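Local coordinates for methyl-accepting chemotaxis protein (Vibrio parahaemolyticus, PDB 4EXO) that probably serves as a bacterial chemoreceptor whose periplasmic Cache-type sensor domain binds pyruvate as a small-molecule ligand, at residues Gln43-Ile48 and Gln132-Val137. Sequence-based numbering, arbitrary orientation. Where two conformers were deposited one is given.
Sequences QAAKEI and QKWDWV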
loop_
_atom_site.group_PDB
_atom_site.type_symbol
_atom_site.label_atom_id
_atom_site.label_comp_id
_atom_site.label_asym_id
_atom_site.label_seq_id
_atom_site.Cartn_x
_atom_site.Cartn_y
_atom_site.Cartn_z
ATOM N N GLN A 43 2.489 19.570 3.077
ATOM C CA GLN A 43 3.813 19.341 2.531
ATOM C C GLN A 43 4.374 18.001 2.990
ATOM O O GLN A 43 4.942 17.243 2.188
ATOM C CB GLN A 43 4.785 20.484 2.883
ATOM C CG GLN A 43 6.181 20.259 2.365
ATOM C CD GLN A 43 6.229 20.224 0.820
ATOM O OE1 GLN A 43 5.573 21.028 0.147
ATOM N NE2 GLN A 43 6.998 19.274 0.266
ATOM N N ALA A 44 4.234 17.711 4.280
ATOM C CA ALA A 44 4.720 16.430 4.805
ATOM C C ALA A 44 3.963 15.220 4.206
ATOM O O ALA A 44 4.553 14.142 3.971
ATOM C CB ALA A 44 4.631 16.421 6.348
ATOM N N ALA A 45 2.655 15.392 3.995
ATOM C CA ALA A 45 1.852 14.336 3.362
ATOM C C ALA A 45 2.261 14.140 1.902
ATOM O O ALA A 45 2.348 13.008 1.432
ATOM C CB ALA A 45 0.369 14.650 3.464
ATOM N N LYS A 46 2.490 15.230 1.170
ATOM C CA LYS A 46 3.026 15.108 -0.186
ATOM C C LYS A 46 4.291 14.302 -0.267
ATOM O O LYS A 46 4.414 13.471 -1.163
ATOM C CB LYS A 46 3.307 16.472 -0.863
ATOM C CG LYS A 46 2.096 17.281 -1.209
ATOM C CD LYS A 46 2.554 18.654 -1.774
ATOM C CE LYS A 46 3.506 18.470 -2.977
ATOM N NZ LYS A 46 3.906 19.777 -3.602
ATOM N N GLU A 47 5.221 14.518 0.659
ATOM C CA GLU A 47 6.496 13.803 0.621
ATOM C C GLU A 47 6.384 12.284 0.817
ATOM O O GLU A 47 7.141 11.495 0.207
ATOM C CB GLU A 47 7.470 14.458 1.601
ATOM C CG GLU A 47 7.804 15.865 1.132
ATOM C CD GLU A 47 8.627 16.646 2.124
ATOM O OE1 GLU A 47 9.209 16.014 3.040
ATOM O OE2 GLU A 47 8.689 17.886 1.972
ATOM N N ILE A 48 5.424 11.871 1.637
ATOM C CA ILE A 48 5.117 10.464 1.824
ATOM C C ILE A 48 4.431 9.888 0.570
ATOM O O ILE A 48 4.829 8.839 0.053
ATOM C CB ILE A 48 4.192 10.242 3.058
ATOM C CG1 ILE A 48 4.951 10.621 4.352
ATOM C CG2 ILE A 48 3.719 8.796 3.081
ATOM C CD1 ILE A 48 4.053 10.825 5.532
ATOM N N GLN A 132 -11.645 15.801 1.381
ATOM C CA GLN A 132 -12.258 17.131 1.287
ATOM C C GLN A 132 -11.533 18.235 2.072
ATOM O O GLN A 132 -11.564 19.407 1.666
ATOM C CB GLN A 132 -13.738 17.052 1.685
ATOM C CG GLN A 132 -13.950 16.552 3.103
ATOM C CD GLN A 132 -13.955 17.692 4.139
ATOM O OE1 GLN A 132 -13.952 18.895 3.788
ATOM N NE2 GLN A 132 -13.937 17.311 5.416
ATOM N N LYS A 133 -10.874 17.874 3.178
ATOM C CA LYS A 133 -10.215 18.863 4.052
ATOM C C LYS A 133 -9.157 19.641 3.299
ATOM O O LYS A 133 -9.011 20.843 3.489
ATOM C CB LYS A 133 -9.563 18.180 5.251
ATOM C CG LYS A 133 -8.963 19.168 6.264
ATOM C CD LYS A 133 -8.287 18.452 7.457
ATOM C CE LYS A 133 -9.210 17.515 8.183
ATOM N NZ LYS A 133 -8.502 17.055 9.446
ATOM N N TRP A 134 -8.446 18.937 2.411
ATOM C CA TRP A 134 -7.435 19.543 1.556
ATOM C C TRP A 134 -7.857 19.834 0.103
ATOM O O TRP A 134 -7.047 20.374 -0.666
ATOM C CB TRP A 134 -6.200 18.639 1.571
ATOM C CG TRP A 134 -5.513 18.670 2.885
ATOM C CD1 TRP A 134 -5.728 19.560 3.913
ATOM C CD2 TRP A 134 -4.477 17.803 3.314
ATOM N NE1 TRP A 134 -4.886 19.278 4.966
ATOM C CE2 TRP A 134 -4.105 18.203 4.618
ATOM C CE3 TRP A 134 -3.826 16.713 2.726
ATOM C CZ2 TRP A 134 -3.097 17.555 5.339
ATOM C CZ3 TRP A 134 -2.826 16.070 3.449
ATOM C CH2 TRP A 134 -2.477 16.487 4.737
ATOM N N ASP A 135 -9.107 19.513 -0.244
ATOM C CA ASP A 135 -9.622 19.527 -1.611
ATOM C C ASP A 135 -8.640 18.764 -2.524
ATOM O O ASP A 135 -8.225 19.288 -3.560
ATOM C CB ASP A 135 -9.824 20.971 -2.134
ATOM C CG ASP A 135 -10.567 21.030 -3.447
ATOM O OD1 ASP A 135 -11.508 20.226 -3.653
ATOM O OD2 ASP A 135 -10.221 21.902 -4.305
ATOM N N TRP A 136 -8.245 17.559 -2.117
ATOM C CA TRP A 136 -7.425 16.701 -2.977
ATOM C C TRP A 136 -8.257 15.553 -3.494
ATOM O O TRP A 136 -8.838 14.788 -2.712
ATOM C CB TRP A 136 -6.208 16.129 -2.254
ATOM C CG TRP A 136 -5.091 17.103 -1.983
ATOM C CD1 TRP A 136 -5.026 18.429 -2.331
ATOM C CD2 TRP A 136 -3.867 16.803 -1.312
ATOM N NE1 TRP A 136 -3.830 18.972 -1.906
ATOM C CE2 TRP A 136 -3.112 17.995 -1.258
ATOM C CE3 TRP A 136 -3.333 15.637 -0.746
ATOM C CZ2 TRP A 136 -1.830 18.041 -0.690
ATOM C CZ3 TRP A 136 -2.072 15.695 -0.147
ATOM C CH2 TRP A 136 -1.343 16.881 -0.127
ATOM N N VAL A 137 -8.262 15.428 -4.820
ATOM C CA VAL A 137 -8.671 14.211 -5.503
ATOM C C VAL A 137 -7.377 13.424 -5.672
ATOM O O VAL A 137 -6.541 13.751 -6.535
ATOM C CB VAL A 137 -9.307 14.532 -6.863
ATOM C CG1 VAL A 137 -9.649 13.230 -7.622
ATOM C CG2 VAL A 137 -10.575 15.377 -6.681
#
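Where the last hairpin of a Cache sensor domain meets helix 42-51 beside it, the turn before strand 136-143 and the first residue of that strand send two tryptophans, W134 and W136, against the helix. The connection between strands 120-131 and 136-143 includes a G1 beta bulge, formed by D135 and W136 together opposite the end of strand 120-131. W136 leaves from this bulge and W134 from the turn just before it; in both, the first torsion swings CG opposite the carbonyl carbon (chi1 -70° in W134, -73° in W136), and the six-membered rings reach the helix. The CB of A45 meets W134 at its rim, near the ring plane, 3.5 Å from CZ3 and 3.6 Å from CH2. The same methyl only grazes W136, at 4.5 Å from its CZ3. From this helix, the chief neighbour of that second ring is K46, whose side chain crosses it at about a right angle and sets CG 3.6 Å from CH2. Beyond CG the lysine chain bends at chi3 (56°) and leads its ammonium away from the indole to a salt bridge with E79. Between the tryptophans, CE3 of W134 lies 3.5 Å above one face of W136, displaced toward the edge of the ring. The indole N-H of W134 is satisfied by D36, while T70 and L71 of strand 69-72 also touch W136. With the side chain of W136 about 12 Å from bound pyruvate, this apolar seam lies apart from the ligand pocket and illustrates how a helix closes over the turn of the final hairpin in a single Cache (PAS-like) domain.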